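Local coordinates for Non-structural protein 5 (Modoc virus, PDB 2WA2) that probably methylates the cap of viral RNA at guanine N7 and ribose 2'-O through its methyltransferase domain, which binds S-adenosylmethionine as the methyl donor, at residues 87-92 with 139-144; 95-100 with 107-112; 120-125 with 133-138. The protein carries 4 engineered substitutions. All coordinates share one frame; numbering follows the deposited sequence.

From the N terminus, strand 86-89 runs into the glycine-rich turn of segment 87-92, which contact 1 later joins to 139-144, closing a long loop whose two ends meet at the cofactor's adenosine. Both other contacts are nested inside that loop, one after the other. Contact 2 closes a short turn of chain, laying helix 95-101 against strand 106-112, the next strand of the sheet. After it, contact 3 folds the loop segment 120-125 onto strand 133-136, the outermost strand on this side of the sheet. Contacts 1 and 2 bind S-adenosylmethionine directly, and Glu120 of contact 3 touches it too. Asp88 of contact 1 is hydrogen-bonded to Ser97 of contact 2. Strand 106-112 bonds along its backbone to both 86-89 and 133-136.

Contact 1 of 3, residues 87-92 with 139-144; sequences VDLGCG and VDVTKM. Engineered in segment 139-144: Thr142 (natural residue Arg). With SAM (S-adenosylmethionine), chain C.
Leu89 at the end of its strand meets Val141 and Met144 through a single methyl, CD2, which lies 4.1 Å from Val141 CG1 and 4.0 Å from Met144 CE. The Met144 chain runs straight until a bend at its thioether (chi3 -30°) brings CE over to the leucine. Both methyls of Val141 pack on the adenine, CG1 at SAM C2 and CG2 at SAM N1, and CG1 alone also reaches the backbone N of Gly90, at 4.0 Å. Valine suits the place because one branch can turn to Leu89 and Gly90 while both lie on the purine. Ile177 of helix 163-183 also touches Leu89. The Val141 backbone N reads the base, bonding to SAM N1 at 2.8 Å and nearly straight, at 167°. The Asp140 carboxylate is turned beside its own carbonyl carbon (chi1 180°), where OD1 can accept from SAM N6 at 2.9 Å. Asp140 OD1 also accepts from Thr142 N, closing an Asx turn, and from Thr142 OG1 at 2.7 Å, both from one face of the carboxylate. Thr142 is an engineered residue. Gly90, with positive phi and no side chain, lets SAM O4' sit 3.4 Å from its CA. A glycine-rich turn after the first strand, with a backbone amide and an acidic side chain holding the adenine, is characteristic of the cofactor site of Rossmann-like methyltransferases.

Contact 2 of 3, residues 95-100 with 107-112; sequences SWSYYA and REVKAY. Engineered in segment 95-100: Ser95 (natural residue Gly). With SAM (S-adenosylmethionine), chain C.
In the beta-alpha-beta unit that supplies part of the cofactor site, Ser97 and Ala100 of helix 95-101 rest on Val109 and Ala111 of the following strand, the short segments lying antiparallel at 175° with their axes 8.7 Å apart. Small side chains suit so close an approach. Ser97 OG lies 3.2 Å from Ala111 CB and 3.6 Å from Val109 CG1, yet its polar need is met by Asp88 OD2, to which it is hydrogen-bonded. Val109 straddles the helix face: CG1, anti to the backbone N (chi1 -177°), turns to the serine, and CG2 packs 4.1 Å from Ala100 CB. The first turn of the helix serves the methionine end of S-adenosylmethionine. Ser95, an engineered residue, offers its N to SAM OXT at 3.4 Å, and Trp96 N reaches SAM O at 3.3 Å; both bonds are weak, but the positive end of the helix dipole probably helps hold the carboxylate. SAM N stands 3.4 Å above one face of the Trp96 ring, offset toward the rim. Beyond the contact, helix 66-76 packs on Trp96 and Tyr99, while strands 86-89 and 133-136 flank strand 106-112 in the sheet.

Contact 3 of 3, residues 120-125 with 133-138; sequences EKPRLV and ITFKSK
The carbonyl oxygen of Gly115 is gripped from both segments, by Lys138 NZ in a hydrogen bond and by Lys121 NZ in a weak one. The two ammonium nitrogens, Lys121 NZ and Lys138 NZ, stand 5.1 Å apart, and the shared carbonyl, with its partial negative charge, probably eases this meeting of like charges. Long, flexible lysines suit this surface, where the loop 120-125 covers the edge strand 133-136 of the Rossmann-like methyltransferase sheet. Next to the lysines the contact is apolar and centres on Phe135, whose first torsion (chi1 -75°) sets CG beside the backbone N and lets the ring lie between Ile133 and Pro122. Pro122 makes a CH-pi contact, with CB 3.9 Å from the centroid of the Phe135 ring and 25° off its normal, over the face toward the rim and nearest CD1. A proline suits the place because its compact, rigid ring can lie close over an aromatic face. Ile133, two residues earlier on the same side of the strand, covers the opposite face, its CG2 about 3.5 Å above the centre of the Phe135 ring. Cys91 and Tyr98 also border the phenylalanine, tying the edge strand to the glycine-rich turn and to helix 95-101, while Glu120 touches the cofactor and forms a salt bridge with Arg93. Leu124, on the surface, approaches the ring obliquely, its methyl CD2 3.6 Å from Phe135 CD2.

Contact 1 of 3, residues 87-92 with 139-144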
loop_
_atom_site.group_PDB
_atom_site.type_symbol
_atom_site.label_atom_id
_atom_site.label_comp_id
_atom_site.label_asym_id
_atom_site.label_seq_id
_atom_site.Cartn_x
_atom_site.Cartn_y
_atom_site.Cartn_z
ATOM N N VAL A 87 -12.755 1.719 -5.256
ATOM C CA VAL A 87 -12.726 0.498 -4.440
ATOM C C VAL A 87 -11.592 0.585 -3.432
ATOM O O VAL A 87 -10.512 1.110 -3.729
ATOM C CB VAL A 87 -12.666 -0.839 -5.246
ATOM C CG1 VAL A 87 -13.995 -1.120 -5.906
ATOM C CG2 VAL A 87 -11.518 -0.885 -6.255
ATOM N N ASP A 88 -11.874 0.135 -2.215
ATOM C CA ASP A 88 -10.864 0.105 -1.183
ATOM C C ASP A 88 -10.755 -1.345 -0.733
ATOM O O ASP A 88 -11.583 -1.845 0.037
ATOM C CB ASP A 88 -11.216 1.066 -0.045
ATOM C CG ASP A 88 -10.124 1.144 1.027
ATOM O OD1 ASP A 88 -9.026 0.590 0.804
ATOM O OD2 ASP A 88 -10.384 1.704 2.110
ATOM N N LEU A 89 -9.765 -2.035 -1.287
ATOM C CA LEU A 89 -9.524 -3.437 -0.992
ATOM C C LEU A 89 -8.646 -3.607 0.234
ATOM O O LEU A 89 -7.534 -3.054 0.304
ATOM C CB LEU A 89 -8.932 -4.147 -2.215
ATOM C CG LEU A 89 -9.792 -3.966 -3.484
ATOM C CD1 LEU A 89 -9.035 -4.413 -4.696
ATOM C CD2 LEU A 89 -11.173 -4.693 -3.397
ATOM N N GLY A 90 -9.145 -4.353 1.220
ATOM C CA GLY A 90 -8.427 -4.490 2.489
ATOM C C GLY A 90 -8.570 -3.208 3.289
ATOM O O GLY A 90 -7.590 -2.584 3.655
ATOM N N CYS A 91 -9.808 -2.789 3.522
ATOM C CA CYS A 91 -10.034 -1.472 4.104
ATOM C C CYS A 91 -9.739 -1.410 5.603
ATOM O O CYS A 91 -9.513 -0.313 6.159
ATOM C CB CYS A 91 -11.460 -0.975 3.763
ATOM S SG CYS A 91 -12.779 -1.788 4.703
ATOM N N GLY A 92 -9.724 -2.567 6.267
ATOM C CA GLY A 92 -9.554 -2.588 7.721
ATOM C C GLY A 92 -10.521 -1.633 8.396
ATOM O O GLY A 92 -11.736 -1.645 8.100
ATOM N N VAL A 139 -15.182 -10.568 3.673
ATOM C CA VAL A 139 -14.884 -10.785 2.257
ATOM C C VAL A 139 -13.375 -10.952 2.113
ATOM O O VAL A 139 -12.592 -10.125 2.649
ATOM C CB VAL A 139 -15.354 -9.573 1.361
ATOM C CG1 VAL A 139 -14.868 -9.740 -0.049
ATOM C CG2 VAL A 139 -16.873 -9.474 1.339
ATOM N N ASP A 140 -12.992 -12.018 1.422
ATOM C CA ASP A 140 -11.608 -12.271 1.039
ATOM C C ASP A 140 -11.455 -11.632 -0.344
ATOM O O ASP A 140 -11.955 -12.158 -1.354
ATOM C CB ASP A 140 -11.331 -13.767 0.973
ATOM C CG ASP A 140 -9.888 -14.091 0.567
ATOM O OD1 ASP A 140 -9.119 -13.159 0.163
ATOM O OD2 ASP A 140 -9.535 -15.283 0.658
ATOM N N VAL A 141 -10.747 -10.514 -0.390
ATOM C CA VAL A 141 -10.653 -9.763 -1.645
ATOM C C VAL A 141 -9.829 -10.489 -2.685
ATOM O O VAL A 141 -9.997 -10.233 -3.864
ATOM C CB VAL A 141 -10.141 -8.300 -1.473
ATOM C CG1 VAL A 141 -11.016 -7.502 -0.481
ATOM C CG2 VAL A 141 -8.680 -8.290 -1.108
ATOM N N THR A 142 -8.955 -11.410 -2.279
ATOM C CA THR A 142 -8.208 -12.194 -3.254
ATOM C C THR A 142 -9.103 -13.119 -4.095
ATOM O O THR A 142 -8.642 -13.676 -5.108
ATOM C CB THR A 142 -7.061 -13.044 -2.634
ATOM O OG1 THR A 142 -7.627 -14.140 -1.909
ATOM C CG2 THR A 142 -6.142 -12.200 -1.722
ATOM N N LYS A 143 -10.363 -13.274 -3.678
ATOM C CA LYS A 143 -11.317 -14.158 -4.337
ATOM C C LYS A 143 -12.530 -13.394 -4.884
ATOM O O LYS A 143 -13.545 -13.985 -5.240
ATOM C CB LYS A 143 -11.780 -15.260 -3.358
ATOM C CG LYS A 143 -10.648 -16.051 -2.655
ATOM C CD LYS A 143 -10.025 -17.098 -3.572
ATOM C CE LYS A 143 -8.768 -17.699 -2.962
ATOM N NZ LYS A 143 -7.614 -16.812 -3.254
ATOM N N MET A 144 -12.448 -12.075 -4.936
ATOM C CA MET A 144 -13.568 -11.275 -5.415
ATOM C C MET A 144 -13.429 -11.023 -6.914
ATOM O O MET A 144 -12.335 -10.788 -7.450
ATOM C CB MET A 144 -13.630 -9.961 -4.637
ATOM C CG MET A 144 -14.987 -9.199 -4.565
ATOM S SD MET A 144 -14.719 -7.532 -3.851
ATOM C CE MET A 144 -13.376 -7.959 -2.845
HETATM N N SAM C . -5.877 1.435 4.617
HETATM C CA SAM C . -6.217 0.933 5.991
HETATM C C SAM C . -6.720 2.084 6.868
HETATM O O SAM C . -6.545 3.249 6.491
HETATM O OXT SAM C . -7.287 1.904 7.962
HETATM C CB SAM C . -4.993 0.286 6.639
HETATM C CG SAM C . -4.595 -1.042 6.008
HETATM S SD SAM C . -5.585 -2.334 6.778
HETATM C CE SAM C . -4.517 -2.685 8.212
HETATM C "C5'" SAM C . -5.168 -3.794 5.802
HETATM C "C4'" SAM C . -6.344 -4.757 5.965
HETATM O "O4'" SAM C . -6.410 -5.697 4.923
HETATM C "C3'" SAM C . -6.232 -5.570 7.252
HETATM O "O3'" SAM C . -7.201 -5.075 8.143
HETATM C "C2'" SAM C . -6.552 -7.002 6.860
HETATM O "O2'" SAM C . -7.534 -7.526 7.718
HETATM C "C1'" SAM C . -7.088 -6.826 5.436
HETATM N N9 SAM C . -6.871 -7.998 4.594
HETATM C C8 SAM C . -5.728 -8.760 4.521
HETATM N N7 SAM C . -5.916 -9.732 3.622
HETATM C C5 SAM C . -7.180 -9.592 3.137
HETATM C C6 SAM C . -7.906 -10.319 2.191
HETATM N N6 SAM C . -7.405 -11.383 1.590
HETATM N N1 SAM C . -9.186 -9.901 1.879
HETATM C C2 SAM C . -9.747 -8.814 2.495
HETATM N N3 SAM C . -9.048 -8.083 3.435
HETATM C C4 SAM C . -7.780 -8.500 3.739
#

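Contact 2 of 3, residues 95-100 with 107-112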
loop_
_atom_site.group_PDB
_atom_site.type_symbol
_atom_site.label_atom_id
_atom_site.label_comp_id
_atom_site.label_asym_id
_atom_site.label_seq_id
_atom_site.Cartn_x
_atom_site.Cartn_y
_atom_site.Cartn_z
ATOM N N SER A 95 -9.851 3.978 7.135
ATOM C CA SER A 95 -9.315 5.354 7.038
ATOM C C SER A 95 -9.167 5.807 5.603
ATOM O O SER A 95 -9.472 6.948 5.291
ATOM C CB SER A 95 -7.967 5.505 7.767
ATOM O OG SER A 95 -8.167 5.616 9.163
ATOM N N TRP A 96 -8.701 4.921 4.721
ATOM C CA TRP A 96 -8.580 5.293 3.299
ATOM C C TRP A 96 -9.946 5.587 2.684
ATOM O O TRP A 96 -10.073 6.453 1.835
ATOM C CB TRP A 96 -7.881 4.178 2.496
ATOM C CG TRP A 96 -6.336 4.191 2.604
ATOM C CD1 TRP A 96 -5.576 4.766 3.592
ATOM C CD2 TRP A 96 -5.410 3.615 1.672
ATOM N NE1 TRP A 96 -4.227 4.583 3.325
ATOM C CE2 TRP A 96 -4.100 3.875 2.161
ATOM C CE3 TRP A 96 -5.555 2.904 0.463
ATOM C CZ2 TRP A 96 -2.952 3.467 1.476
ATOM C CZ3 TRP A 96 -4.394 2.493 -0.229
ATOM C CH2 TRP A 96 -3.118 2.773 0.290
ATOM N N SER A 97 -10.962 4.837 3.095
ATOM C CA SER A 97 -12.299 4.976 2.533
ATOM C C SER A 97 -12.914 6.320 2.925
ATOM O O SER A 97 -13.527 6.990 2.096
ATOM C CB SER A 97 -13.173 3.813 3.003
ATOM O OG SER A 97 -12.851 2.662 2.239
ATOM N N TYR A 98 -12.717 6.707 4.180
ATOM C CA TYR A 98 -13.191 7.990 4.703
ATOM C C TYR A 98 -12.395 9.125 4.092
ATOM O O TYR A 98 -12.942 10.194 3.817
ATOM C CB TYR A 98 -13.117 8.024 6.225
ATOM C CG TYR A 98 -14.260 7.284 6.883
ATOM C CD1 TYR A 98 -15.570 7.773 6.803
ATOM C CD2 TYR A 98 -14.042 6.097 7.571
ATOM C CE1 TYR A 98 -16.634 7.080 7.380
ATOM C CE2 TYR A 98 -15.102 5.412 8.176
ATOM C CZ TYR A 98 -16.384 5.902 8.064
ATOM O OH TYR A 98 -17.421 5.211 8.643
ATOM N N TYR A 99 -11.105 8.895 3.860
ATOM C CA TYR A 99 -10.335 9.884 3.138
ATOM C C TYR A 99 -10.879 10.064 1.726
ATOM O O TYR A 99 -11.212 11.186 1.325
ATOM C CB TYR A 99 -8.829 9.583 3.127
ATOM C CG TYR A 99 -8.097 10.684 2.412
ATOM C CD1 TYR A 99 -7.833 11.901 3.048
ATOM C CD2 TYR A 99 -7.746 10.551 1.076
ATOM C CE1 TYR A 99 -7.190 12.948 2.362
ATOM C CE2 TYR A 99 -7.095 11.587 0.383
ATOM C CZ TYR A 99 -6.837 12.780 1.031
ATOM O OH TYR A 99 -6.197 13.779 0.320
ATOM N N ALA A 100 -10.981 8.960 0.977
ATOM C CA ALA A 100 -11.490 8.980 -0.375
ATOM C C ALA A 100 -12.878 9.624 -0.441
ATOM O O ALA A 100 -13.133 10.412 -1.329
ATOM C CB ALA A 100 -11.539 7.565 -0.950
ATOM N N ARG A 107 -17.406 9.763 -6.273
ATOM C CA ARG A 107 -18.858 9.596 -6.279
ATOM C C ARG A 107 -19.354 8.532 -5.309
ATOM O O ARG A 107 -20.409 8.692 -4.707
ATOM C CB ARG A 107 -19.359 9.326 -7.691
ATOM C CG ARG A 107 -19.391 10.612 -8.528
ATOM C CD ARG A 107 -19.984 10.355 -9.903
ATOM N NE ARG A 107 -21.420 10.667 -9.964
ATOM C CZ ARG A 107 -22.405 9.777 -9.796
ATOM N NH1 ARG A 107 -22.130 8.497 -9.534
ATOM N NH2 ARG A 107 -23.677 10.173 -9.878
ATOM N N GLU A 108 -18.594 7.456 -5.152
ATOM C CA GLU A 108 -18.912 6.417 -4.160
ATOM C C GLU A 108 -17.666 5.619 -3.768
ATOM O O GLU A 108 -16.674 5.577 -4.515
ATOM C CB GLU A 108 -19.987 5.463 -4.702
ATOM C CG GLU A 108 -19.531 4.675 -5.898
ATOM C CD GLU A 108 -20.591 3.743 -6.440
ATOM O OE1 GLU A 108 -21.667 3.598 -5.806
ATOM O OE2 GLU A 108 -20.348 3.158 -7.517
ATOM N N VAL A 109 -17.711 5.006 -2.589
ATOM C CA VAL A 109 -16.609 4.170 -2.138
ATOM C C VAL A 109 -17.153 2.803 -1.733
ATOM O O VAL A 109 -18.051 2.707 -0.909
ATOM C CB VAL A 109 -15.841 4.816 -0.967
ATOM C CG1 VAL A 109 -14.648 3.940 -0.566
ATOM C CG2 VAL A 109 -15.347 6.190 -1.344
ATOM N N LYS A 110 -16.640 1.773 -2.371
ATOM C CA LYS A 110 -16.973 0.421 -2.066
ATOM C C LYS A 110 -15.733 -0.191 -1.386
ATOM O O LYS A 110 -14.675 -0.411 -2.024
ATOM C CB LYS A 110 -17.346 -0.300 -3.356
ATOM C CG LYS A 110 -18.568 0.328 -4.070
ATOM C CD LYS A 110 -18.964 -0.568 -5.234
ATOM C CE LYS A 110 -20.177 -0.062 -5.999
ATOM N NZ LYS A 110 -20.444 -0.991 -7.182
ATOM N N ALA A 111 -15.887 -0.445 -0.090
ATOM C CA ALA A 111 -14.811 -0.851 0.816
ATOM C C ALA A 111 -14.996 -2.310 1.292
ATOM O O ALA A 111 -16.109 -2.730 1.632
ATOM C CB ALA A 111 -14.776 0.112 2.008
ATOM N N TYR A 112 -13.913 -3.079 1.274
ATOM C CA TYR A 112 -13.962 -4.522 1.537
ATOM C C TYR A 112 -12.835 -4.948 2.461
ATOM O O TYR A 112 -11.688 -4.526 2.281
ATOM C CB TYR A 112 -13.881 -5.307 0.206
ATOM C CG TYR A 112 -14.995 -4.960 -0.741
ATOM C CD1 TYR A 112 -16.225 -5.626 -0.673
ATOM C CD2 TYR A 112 -14.843 -3.932 -1.686
ATOM C CE1 TYR A 112 -17.272 -5.285 -1.542
ATOM C CE2 TYR A 112 -15.893 -3.587 -2.573
ATOM C CZ TYR A 112 -17.088 -4.263 -2.481
ATOM O OH TYR A 112 -18.129 -3.943 -3.332
HETATM N N SAM C . -5.877 1.435 4.617
HETATM C CA SAM C . -6.217 0.933 5.991
HETATM C C SAM C . -6.720 2.084 6.868
HETATM O O SAM C . -6.545 3.249 6.491
HETATM O OXT SAM C . -7.287 1.904 7.962
HETATM C CB SAM C . -4.993 0.286 6.639
HETATM C CG SAM C . -4.595 -1.042 6.008
HETATM S SD SAM C . -5.585 -2.334 6.778
HETATM C CE SAM C . -4.517 -2.685 8.212
HETATM C "C5'" SAM C . -5.168 -3.794 5.802
HETATM C "C4'" SAM C . -6.344 -4.757 5.965
HETATM O "O4'" SAM C . -6.410 -5.697 4.923
HETATM C "C3'" SAM C . -6.232 -5.570 7.252
HETATM O "O3'" SAM C . -7.201 -5.075 8.143
HETATM C "C2'" SAM C . -6.552 -7.002 6.860
HETATM O "O2'" SAM C . -7.534 -7.526 7.718
HETATM C "C1'" SAM C . -7.088 -6.826 5.436
HETATM N N9 SAM C . -6.871 -7.998 4.594
HETATM C C8 SAM C . -5.728 -8.760 4.521
HETATM N N7 SAM C . -5.916 -9.732 3.622
HETATM C C5 SAM C . -7.180 -9.592 3.137
HETATM C C6 SAM C . -7.906 -10.319 2.191
HETATM N N6 SAM C . -7.405 -11.383 1.590
HETATM N N1 SAM C . -9.186 -9.901 1.879
HETATM C C2 SAM C . -9.747 -8.814 2.495
HETATM N N3 SAM C . -9.048 -8.083 3.435
HETATM C C4 SAM C . -7.780 -8.500 3.739
#

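Contact 3 of 3, residues 120-125 with 133-138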
loop_
_atom_site.group_PDB
_atom_site.type_symbol
_atom_site.label_atom_id
_atom_site.label_comp_id
_atom_site.label_asym_id
_atom_site.label_seq_id
_atom_site.Cartn_x
_atom_site.Cartn_y
_atom_site.Cartn_z
ATOM N N GLU A 120 -8.871 -6.211 11.642
ATOM C CA GLU A 120 -9.589 -4.956 11.832
ATOM C C GLU A 120 -10.930 -4.952 11.109
ATOM O O GLU A 120 -11.009 -5.352 9.954
ATOM C CB GLU A 120 -8.758 -3.765 11.330
ATOM C CG GLU A 120 -7.408 -3.584 12.002
ATOM C CD GLU A 120 -7.529 -3.434 13.505
ATOM O OE1 GLU A 120 -8.477 -2.749 13.959
ATOM O OE2 GLU A 120 -6.679 -4.010 14.233
ATOM N N LYS A 121 -11.961 -4.485 11.805
ATOM C CA LYS A 121 -13.295 -4.290 11.234
ATOM C C LYS A 121 -13.490 -2.799 10.976
ATOM O O LYS A 121 -12.911 -1.974 11.679
ATOM C CB LYS A 121 -14.379 -4.785 12.201
ATOM C CG LYS A 121 -14.402 -6.278 12.415
ATOM C CD LYS A 121 -15.246 -6.663 13.620
ATOM C CE LYS A 121 -14.907 -8.073 14.056
ATOM N NZ LYS A 121 -13.417 -8.313 14.150
ATOM N N PRO A 122 -14.308 -2.443 9.968
ATOM C CA PRO A 122 -14.541 -1.026 9.712
ATOM C C PRO A 122 -15.063 -0.308 10.949
ATOM O O PRO A 122 -15.835 -0.882 11.726
ATOM C CB PRO A 122 -15.564 -1.031 8.568
ATOM C CG PRO A 122 -15.377 -2.318 7.915
ATOM C CD PRO A 122 -15.016 -3.289 8.998
ATOM N N ARG A 123 -14.573 0.913 11.138
ATOM C CA ARG A 123 -14.941 1.780 12.251
ATOM C C ARG A 123 -15.835 2.869 11.665
ATOM O O ARG A 123 -15.336 3.788 10.995
ATOM C CB ARG A 123 -13.671 2.408 12.853
ATOM C CG ARG A 123 -13.839 3.129 14.188
ATOM C CD ARG A 123 -13.250 2.299 15.351
ATOM N NE ARG A 123 -13.558 2.886 16.665
ATOM C CZ ARG A 123 -13.450 2.256 17.838
ATOM N NH1 ARG A 123 -13.031 0.995 17.901
ATOM N NH2 ARG A 123 -13.763 2.893 18.961
ATOM N N LEU A 124 -17.147 2.759 11.897
ATOM C CA LEU A 124 -18.108 3.754 11.392
ATOM C C LEU A 124 -18.018 5.090 12.137
ATOM O O LEU A 124 -18.054 5.135 13.376
ATOM C CB LEU A 124 -19.542 3.212 11.430
ATOM C CG LEU A 124 -19.848 1.870 10.737
ATOM C CD1 LEU A 124 -21.342 1.675 10.575
ATOM C CD2 LEU A 124 -19.149 1.723 9.383
ATOM N N VAL A 125 -17.860 6.170 11.377
ATOM C CA VAL A 125 -17.900 7.523 11.941
ATOM C C VAL A 125 -18.765 8.451 11.101
ATOM O O VAL A 125 -19.111 8.137 9.953
ATOM C CB VAL A 125 -16.485 8.172 12.157
ATOM C CG1 VAL A 125 -15.758 7.546 13.357
ATOM C CG2 VAL A 125 -15.640 8.123 10.895
ATOM N N ILE A 133 -19.886 5.842 1.357
ATOM C CA ILE A 133 -19.186 4.555 1.555
ATOM C C ILE A 133 -20.150 3.418 1.854
ATOM O O ILE A 133 -21.107 3.597 2.627
ATOM C CB ILE A 133 -18.121 4.614 2.697
ATOM C CG1 ILE A 133 -17.229 5.840 2.538
ATOM C CG2 ILE A 133 -17.232 3.337 2.689
ATOM C CD1 ILE A 133 -16.621 6.334 3.840
ATOM N N THR A 134 -19.897 2.279 1.208
ATOM C CA THR A 134 -20.455 0.988 1.577
ATOM C C THR A 134 -19.327 0.097 2.078
ATOM O O THR A 134 -18.430 -0.277 1.301
ATOM C CB THR A 134 -21.137 0.290 0.386
ATOM O OG1 THR A 134 -22.170 1.139 -0.117
ATOM C CG2 THR A 134 -21.726 -1.051 0.824
ATOM N N PHE A 135 -19.366 -0.227 3.372
ATOM C CA PHE A 135 -18.387 -1.145 3.954
ATOM C C PHE A 135 -18.935 -2.551 3.889
ATOM O O PHE A 135 -20.109 -2.789 4.245
ATOM C CB PHE A 135 -18.077 -0.792 5.402
ATOM C CG PHE A 135 -17.205 0.409 5.554
ATOM C CD1 PHE A 135 -15.850 0.331 5.283
ATOM C CD2 PHE A 135 -17.723 1.604 6.026
ATOM C CE1 PHE A 135 -15.019 1.465 5.444
ATOM C CE2 PHE A 135 -16.922 2.715 6.187
ATOM C CZ PHE A 135 -15.555 2.642 5.896
ATOM N N LYS A 136 -18.104 -3.464 3.406
ATOM C CA LYS A 136 -18.411 -4.870 3.490
ATOM C C LYS A 136 -17.291 -5.680 4.157
ATOM O O LYS A 136 -16.218 -5.866 3.585
ATOM C CB LYS A 136 -18.803 -5.441 2.126
ATOM C CG LYS A 136 -19.648 -6.736 2.271
ATOM C CD LYS A 136 -21.024 -6.623 1.576
ATOM C CE LYS A 136 -20.949 -6.907 0.047
ATOM N NZ LYS A 136 -20.400 -8.266 -0.383
ATOM N N SER A 137 -17.545 -6.149 5.374
ATOM C CA SER A 137 -16.641 -7.081 6.039
ATOM C C SER A 137 -16.958 -8.512 5.618
ATOM O O SER A 137 -17.915 -8.761 4.859
ATOM C CB SER A 137 -16.687 -6.933 7.570
ATOM O OG SER A 137 -16.378 -5.595 7.918
ATOM N N LYS A 138 -16.143 -9.439 6.093
ATOM C CA LYS A 138 -16.282 -10.853 5.806
ATOM C C LYS A 138 -16.206 -11.141 4.308
ATOM O O LYS A 138 -17.040 -11.869 3.748
ATOM C CB LYS A 138 -17.591 -11.404 6.425
ATOM C CG LYS A 138 -17.845 -10.885 7.817
ATOM C CD LYS A 138 -16.901 -11.451 8.808
ATOM C CE LYS A 138 -17.328 -11.009 10.232
ATOM N NZ LYS A 138 -16.253 -11.397 11.183
#